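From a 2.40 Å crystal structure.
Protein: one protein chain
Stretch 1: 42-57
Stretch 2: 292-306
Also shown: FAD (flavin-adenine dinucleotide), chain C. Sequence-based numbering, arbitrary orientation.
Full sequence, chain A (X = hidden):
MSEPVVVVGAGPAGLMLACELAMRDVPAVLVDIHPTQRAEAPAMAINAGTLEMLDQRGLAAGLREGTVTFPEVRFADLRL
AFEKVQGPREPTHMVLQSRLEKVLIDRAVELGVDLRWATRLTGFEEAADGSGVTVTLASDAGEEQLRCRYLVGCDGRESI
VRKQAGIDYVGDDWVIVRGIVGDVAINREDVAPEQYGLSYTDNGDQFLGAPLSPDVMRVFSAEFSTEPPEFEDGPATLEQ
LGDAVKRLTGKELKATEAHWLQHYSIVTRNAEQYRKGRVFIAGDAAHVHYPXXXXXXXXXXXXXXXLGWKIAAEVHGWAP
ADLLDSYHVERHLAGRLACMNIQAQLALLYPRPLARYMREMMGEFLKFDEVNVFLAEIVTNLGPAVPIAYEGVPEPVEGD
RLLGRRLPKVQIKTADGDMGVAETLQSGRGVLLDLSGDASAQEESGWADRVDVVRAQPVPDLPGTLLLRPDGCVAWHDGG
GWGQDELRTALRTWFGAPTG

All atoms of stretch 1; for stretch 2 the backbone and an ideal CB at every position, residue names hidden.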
# COMPACT_ATOMS: atom_id res chain seq x y z
N PRO A 42 15.23 -25.62 8.00
CA PRO A 42 14.65 -24.87 9.13
C PRO A 42 13.14 -24.73 9.12
O PRO A 42 12.56 -24.55 10.20
CB PRO A 42 15.31 -23.49 8.98
CG PRO A 42 15.46 -23.34 7.50
CD PRO A 42 15.89 -24.74 7.03
N ALA A 43 12.49 -24.75 7.95
CA ALA A 43 11.08 -24.36 7.86
C ALA A 43 10.20 -25.21 8.77
O ALA A 43 10.31 -26.44 8.81
CB ALA A 43 10.57 -24.50 6.42
N MET A 44 9.30 -24.53 9.49
CA MET A 44 8.38 -25.20 10.39
C MET A 44 6.94 -25.18 9.90
O MET A 44 6.05 -25.69 10.59
CB MET A 44 8.44 -24.57 11.78
CG MET A 44 9.81 -24.67 12.43
SD MET A 44 9.68 -24.37 14.21
CE MET A 44 8.48 -23.03 14.21
N ALA A 45 6.68 -24.64 8.71
CA ALA A 45 5.31 -24.33 8.32
C ALA A 45 5.12 -24.62 6.84
O ALA A 45 6.06 -24.60 6.04
CB ALA A 45 4.95 -22.86 8.60
N ILE A 46 3.87 -24.87 6.49
CA ILE A 46 3.43 -25.15 5.14
C ILE A 46 2.11 -24.41 5.00
O ILE A 46 1.21 -24.62 5.82
CB ILE A 46 3.24 -26.65 4.90
CG1 ILE A 46 4.57 -27.38 4.98
CG2 ILE A 46 2.54 -26.90 3.59
CD1 ILE A 46 5.27 -27.51 3.68
N ASN A 47 2.01 -23.53 4.00
CA ASN A 47 0.78 -22.73 3.88
C ASN A 47 -0.27 -23.45 3.01
O ASN A 47 -0.04 -24.54 2.48
CB ASN A 47 1.09 -21.35 3.32
CG ASN A 47 1.63 -21.38 1.90
OD1 ASN A 47 1.42 -22.34 1.14
ND2 ASN A 47 2.32 -20.30 1.54
N ALA A 48 -1.43 -22.80 2.85
CA ALA A 48 -2.57 -23.47 2.21
C ALA A 48 -2.31 -23.78 0.74
O ALA A 48 -2.71 -24.84 0.24
CB ALA A 48 -3.83 -22.63 2.36
N GLY A 49 -1.63 -22.88 0.03
CA GLY A 49 -1.35 -23.15 -1.38
C GLY A 49 -0.38 -24.31 -1.57
O GLY A 49 -0.51 -25.09 -2.53
N THR A 50 0.61 -24.43 -0.67
CA THR A 50 1.55 -25.54 -0.73
C THR A 50 0.85 -26.84 -0.38
O THR A 50 1.12 -27.88 -1.00
CB THR A 50 2.71 -25.29 0.22
OG1 THR A 50 3.39 -24.09 -0.16
CG2 THR A 50 3.67 -26.47 0.21
N LEU A 51 -0.05 -26.80 0.60
CA LEU A 51 -0.84 -27.99 0.91
C LEU A 51 -1.64 -28.48 -0.31
O LEU A 51 -1.59 -29.67 -0.63
CB LEU A 51 -1.74 -27.72 2.11
CG LEU A 51 -0.95 -27.84 3.42
CD1 LEU A 51 -1.68 -27.16 4.61
CD2 LEU A 51 -0.66 -29.29 3.69
N GLU A 52 -2.35 -27.58 -1.02
CA GLU A 52 -3.15 -28.04 -2.18
C GLU A 52 -2.27 -28.70 -3.24
O GLU A 52 -2.61 -29.76 -3.76
CB GLU A 52 -3.98 -26.90 -2.83
CG GLU A 52 -4.59 -25.81 -1.92
CD GLU A 52 -5.36 -24.67 -2.69
OE1 GLU A 52 -6.46 -24.31 -2.21
OE2 GLU A 52 -4.89 -24.16 -3.76
N MET A 53 -1.12 -28.08 -3.55
CA MET A 53 -0.22 -28.67 -4.55
C MET A 53 0.32 -30.03 -4.11
O MET A 53 0.58 -30.88 -4.96
CB MET A 53 0.96 -27.75 -4.83
CG MET A 53 0.56 -26.53 -5.59
SD MET A 53 2.02 -25.60 -6.03
CE MET A 53 2.11 -24.46 -4.64
N LEU A 54 0.53 -30.23 -2.80
CA LEU A 54 0.97 -31.54 -2.34
C LEU A 54 -0.20 -32.51 -2.29
O LEU A 54 -0.01 -33.72 -2.49
CB LEU A 54 1.64 -31.46 -0.97
CG LEU A 54 2.93 -30.67 -0.74
CD1 LEU A 54 3.23 -30.51 0.76
CD2 LEU A 54 4.08 -31.39 -1.37
N ASP A 55 -1.42 -32.01 -2.05
CA ASP A 55 -2.60 -32.86 -2.06
C ASP A 55 -2.82 -33.48 -3.44
O ASP A 55 -3.21 -34.64 -3.56
CB ASP A 55 -3.83 -32.07 -1.64
CG ASP A 55 -4.33 -32.45 -0.29
OD1 ASP A 55 -3.98 -33.56 0.18
OD2 ASP A 55 -5.09 -31.65 0.30
N GLN A 56 -2.54 -32.71 -4.49
CA GLN A 56 -2.64 -33.20 -5.86
C GLN A 56 -1.79 -34.43 -6.12
O GLN A 56 -1.96 -35.06 -7.17
CB GLN A 56 -2.25 -32.05 -6.81
CG GLN A 56 -3.38 -31.02 -6.95
CD GLN A 56 -2.98 -29.81 -7.74
OE1 GLN A 56 -3.67 -28.79 -7.67
NE2 GLN A 56 -1.85 -29.90 -8.50
N ARG A 57 -0.89 -34.81 -5.20
CA ARG A 57 -0.05 -35.97 -5.43
C ARG A 57 -0.07 -36.91 -4.23
O ARG A 57 0.84 -37.77 -4.08
CB ARG A 57 1.37 -35.52 -5.79
CG ARG A 57 1.34 -34.41 -6.86
CD ARG A 57 1.48 -34.96 -8.26
NE ARG A 57 1.54 -33.92 -9.29
CZ ARG A 57 0.49 -33.54 -10.01
NH1 ARG A 57 -0.69 -34.14 -9.83
NH2 ARG A 57 0.66 -32.58 -10.93
N UNK A 292 8.78 -15.41 4.95
CA UNK A 292 7.50 -15.03 5.53
C UNK A 292 6.41 -15.91 4.94
O UNK A 292 6.48 -16.31 3.77
CB UNK A 292 7.20 -13.55 5.28
N UNK A 293 5.41 -16.25 5.77
CA UNK A 293 4.17 -16.93 5.38
C UNK A 293 4.41 -18.26 4.69
O UNK A 293 3.47 -18.86 4.18
CB UNK A 293 3.35 -16.03 4.46
N UNK A 294 5.65 -18.73 4.64
CA UNK A 294 5.96 -19.94 3.91
C UNK A 294 6.08 -19.73 2.42
O UNK A 294 5.94 -20.69 1.65
CB UNK A 294 4.89 -21.00 4.19
N UNK A 295 6.34 -18.49 1.98
CA UNK A 295 6.31 -18.22 0.55
C UNK A 295 7.49 -18.85 -0.18
O UNK A 295 7.34 -19.26 -1.34
CB UNK A 295 6.29 -16.71 0.30
N UNK A 296 8.67 -18.91 0.45
CA UNK A 296 9.81 -19.55 -0.20
C UNK A 296 9.50 -20.98 -0.57
O UNK A 296 9.81 -21.44 -1.68
CB UNK A 296 11.04 -19.50 0.71
N UNK A 297 8.85 -21.71 0.34
CA UNK A 297 8.48 -23.09 0.08
C UNK A 297 7.34 -23.17 -0.92
O UNK A 297 7.37 -23.99 -1.85
CB UNK A 297 8.09 -23.79 1.38
N UNK A 298 6.32 -22.31 -0.76
CA UNK A 298 5.20 -22.31 -1.70
C UNK A 298 5.63 -22.07 -3.13
O UNK A 298 5.26 -22.84 -4.04
CB UNK A 298 4.18 -21.25 -1.30
N UNK A 299 6.40 -21.01 -3.37
CA UNK A 299 6.87 -20.74 -4.72
C UNK A 299 7.78 -21.86 -5.22
O UNK A 299 7.72 -22.24 -6.39
CB UNK A 299 7.61 -19.40 -4.77
N UNK A 300 8.60 -22.42 -4.33
CA UNK A 300 9.50 -23.50 -4.75
C UNK A 300 8.70 -24.69 -5.28
O UNK A 300 8.95 -25.18 -6.38
CB UNK A 300 10.39 -23.94 -3.59
N UNK A 301 7.75 -25.18 -4.48
CA UNK A 301 6.92 -26.28 -4.92
C UNK A 301 6.07 -25.85 -6.12
O UNK A 301 5.96 -26.57 -7.11
CB UNK A 301 6.03 -26.77 -3.77
N UNK A 302 5.51 -24.64 -6.05
CA UNK A 302 4.77 -24.07 -7.18
C UNK A 302 5.58 -24.07 -8.46
O UNK A 302 5.06 -24.41 -9.52
CB UNK A 302 4.33 -22.64 -6.86
N UNK A 303 6.87 -23.72 -8.37
CA UNK A 303 7.71 -23.71 -9.56
C UNK A 303 7.76 -25.09 -10.21
O UNK A 303 7.60 -25.23 -11.43
CB UNK A 303 9.12 -23.24 -9.21
N UNK A 304 7.97 -26.12 -9.40
CA UNK A 304 8.16 -27.46 -9.95
C UNK A 304 6.85 -28.01 -10.49
O UNK A 304 6.84 -28.72 -11.51
CB UNK A 304 8.73 -28.40 -8.89
N UNK A 305 5.75 -27.76 -9.79
CA UNK A 305 4.47 -28.26 -10.26
C UNK A 305 4.14 -27.64 -11.61
O UNK A 305 3.71 -28.33 -12.54
CB UNK A 305 3.36 -27.96 -9.24
N UNK A 306 4.43 -26.34 -11.77
CA UNK A 306 4.25 -25.69 -13.06
C UNK A 306 5.14 -26.32 -14.13
O UNK A 306 4.67 -26.63 -15.23
CB UNK A 306 4.55 -24.19 -12.94
PA FAD C . 17.61 -25.15 -1.40
O1A FAD C . 16.73 -25.47 -0.21
O2A FAD C . 18.63 -24.11 -0.97
O5B FAD C . 18.23 -26.53 -2.07
C5B FAD C . 19.23 -26.44 -3.07
C4B FAD C . 20.04 -27.79 -3.08
O4B FAD C . 20.89 -27.87 -4.07
C3B FAD C . 20.90 -27.90 -1.80
O3B FAD C . 20.84 -29.18 -1.36
C2B FAD C . 22.32 -27.55 -2.28
O2B FAD C . 23.28 -28.07 -1.27
C1B FAD C . 22.37 -28.19 -3.41
N9A FAD C . 23.32 -27.71 -4.39
C8A FAD C . 23.70 -26.42 -4.60
N7A FAD C . 24.55 -26.40 -5.65
C5A FAD C . 24.67 -27.67 -6.10
C6A FAD C . 25.41 -28.23 -7.14
N6A FAD C . 26.33 -27.80 -8.18
N1A FAD C . 25.36 -29.55 -7.38
C2A FAD C . 24.59 -30.35 -6.61
N3A FAD C . 23.86 -29.80 -5.59
C4A FAD C . 23.91 -28.47 -5.34
N1 FAD C . 10.93 -21.63 4.10
C2 FAD C . 9.53 -21.60 4.61
O2 FAD C . 8.62 -22.02 3.96
N3 FAD C . 9.27 -21.04 5.96
C4 FAD C . 10.39 -20.53 6.75
O4 FAD C . 10.22 -20.08 7.84
C4X FAD C . 11.79 -20.57 6.20
N5 FAD C . 12.85 -20.05 7.03
C5X FAD C . 14.24 -20.06 6.52
C6 FAD C . 15.26 -19.54 7.32
C7 FAD C . 16.57 -19.55 6.87
C7M FAD C . 17.45 -18.93 7.95
C8 FAD C . 16.90 -20.06 5.61
C8M FAD C . 18.38 -20.03 5.19
C9 FAD C . 15.88 -20.58 4.79
C9A FAD C . 14.54 -20.58 5.23
N10 FAD C . 13.43 -21.12 4.36
C10 FAD C . 12.06 -21.11 4.88
C1' FAD C . 13.77 -21.70 3.04
C2' FAD C . 13.10 -21.13 1.77
O2' FAD C . 11.84 -21.65 1.58
C3' FAD C . 13.87 -21.60 0.54
O3' FAD C . 13.39 -20.84 -0.53
C4' FAD C . 13.68 -23.07 0.14
O4' FAD C . 14.07 -23.99 1.12
C5' FAD C . 14.61 -23.25 -1.06
O5' FAD C . 14.28 -24.39 -1.80
P FAD C . 15.22 -24.86 -3.08
O1P FAD C . 15.06 -26.35 -3.27
O2P FAD C . 14.97 -24.08 -4.35
O3P FAD C . 16.76 -24.46 -2.63

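Position 292 has no atom of stretch 1 within 5.5 Å of its ideal CB, so stretch 1 sets no preference; it is Tyr292, whose backbone opens a type I' turn. At 293, phi/psi of 57/7 is left-handed, which favours Gly, Asn or Asp. The CB points sideways, 5.3 Å from Asn47 ND2, and the main contact is backbone: Asn47 ND2 donates to the carbonyl O of 293 at 3.2 Å. The residue is Asn293; its side chain leads away from stretch 1.

Position 294, at 79/22, would jam a CB against the preceding carbonyl O, which by itself calls for glycine. It is Gly294, the N-cap residue, and its CA lies 3.4 Å from FAD O2. The CB of 295 points away from stretch 1, leaving the choice wide; Gln295 is found, its NE2 donating to Asn293 OD1 at 3.1 Å. At 296, an ideal CB would come within 2.5 Å of FAD O2', a clash that leaves room for glycine alone, and Gly296 is present.

Position 297 points toward stretch 1, its ideal CB 5.2 Å from Ile46 CD1 and 5.1 Å from Ala45 O. A medium apolar chain such as Leu, Ile or Met would suit. Leu297 places CD2 3.5 Å from Ile46 CD1 and 4.3 Å from Ala43 CB, while its CB is 3.1 Å from FAD O2.

The helices are closest in register at 298, where CA-CA to Thr50 is 5.0 Å. An ideal CB would stand 3.2 Å from Thr50 OG1, tight enough to favour glycine. Gly298 lets Thr50 OG1 approach its CA to 3.0 Å; that hydroxyl donates to Asn47 OD1.

Stretch 1 offers nothing near the ideal CB at 299 or 300, so many residues would do: Thr299, whose OG1 donates to Gln295 O at 2.8 Å, and Ala300.

At 301 the CB points toward Thr50 CG2 and Met53 CE, 4.6 Å from each, suiting Ile, Leu or Val. Ile301 sets CG2 4.3 Å from Met53 CB. At 302 an ideal CB would lie 3.6 Å from Met53 CE and clash with Gly298 O at 3.0 Å, so glycine is favoured; Gly302 admits Met53 SD to 3.4 Å from its CA.

At 303 and 304 stretch 1 sets no limit, and many polar or small helix-compatible residues would do; they are Asp303 and Ala304. Position 305 faces Met53 SD at 4.2 Å from its ideal CB, inviting a compact apolar residue. Val305 brings CG2 4.2 Å from Met53 SD, helping complete the hole, with Gly298, Ile301 and Gly302, that receives Met53 as a knob. The CB of 306 points away, leaving the choice as wide; it is Asn306.

Stretch 2 292-306: YNGQGLGTAIGDAVN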
# COMPACT_ATOMS: atom_id res chain seq x y z
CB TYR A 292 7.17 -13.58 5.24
CG TYR A 292 7.43 -12.59 6.34
CD1 TYR A 292 7.07 -12.86 7.65
CD2 TYR A 292 7.99 -11.34 6.05
CE1 TYR A 292 7.28 -11.93 8.65
CE2 TYR A 292 8.21 -10.41 7.04
CZ TYR A 292 7.85 -10.71 8.33
OH TYR A 292 8.05 -9.78 9.32
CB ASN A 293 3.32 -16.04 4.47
CG ASN A 293 3.23 -14.62 4.97
OD1 ASN A 293 3.89 -13.73 4.45
ND2 ASN A 293 2.42 -14.40 6.00
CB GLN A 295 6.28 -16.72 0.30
CG GLN A 295 5.01 -16.07 0.80
CD GLN A 295 4.98 -14.63 0.45
OE1 GLN A 295 5.31 -14.24 -0.68
NE2 GLN A 295 4.65 -13.80 1.44
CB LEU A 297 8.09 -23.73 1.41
CG LEU A 297 8.06 -25.23 1.56
CD1 LEU A 297 9.27 -25.77 0.88
CD2 LEU A 297 8.10 -25.49 3.04
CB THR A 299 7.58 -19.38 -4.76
OG1 THR A 299 8.62 -19.35 -3.79
CG2 THR A 299 6.60 -18.26 -4.40
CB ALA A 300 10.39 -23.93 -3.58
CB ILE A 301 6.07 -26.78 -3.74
CG1 ILE A 301 6.97 -27.30 -2.62
CG2 ILE A 301 5.16 -27.87 -4.19
CD1 ILE A 301 7.48 -28.68 -2.90
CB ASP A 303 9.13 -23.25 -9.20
CG ASP A 303 9.28 -21.73 -9.04
OD1 ASP A 303 8.36 -20.96 -9.38
OD2 ASP A 303 10.36 -21.31 -8.58
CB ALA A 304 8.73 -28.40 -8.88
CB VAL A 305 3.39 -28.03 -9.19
CG1 VAL A 305 2.01 -28.38 -9.71
CG2 VAL A 305 3.73 -28.88 -7.95
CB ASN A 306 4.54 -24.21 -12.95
CG ASN A 306 4.16 -23.46 -14.22
OD1 ASN A 306 4.81 -23.62 -15.25
ND2 ASN A 306 3.09 -22.67 -14.16
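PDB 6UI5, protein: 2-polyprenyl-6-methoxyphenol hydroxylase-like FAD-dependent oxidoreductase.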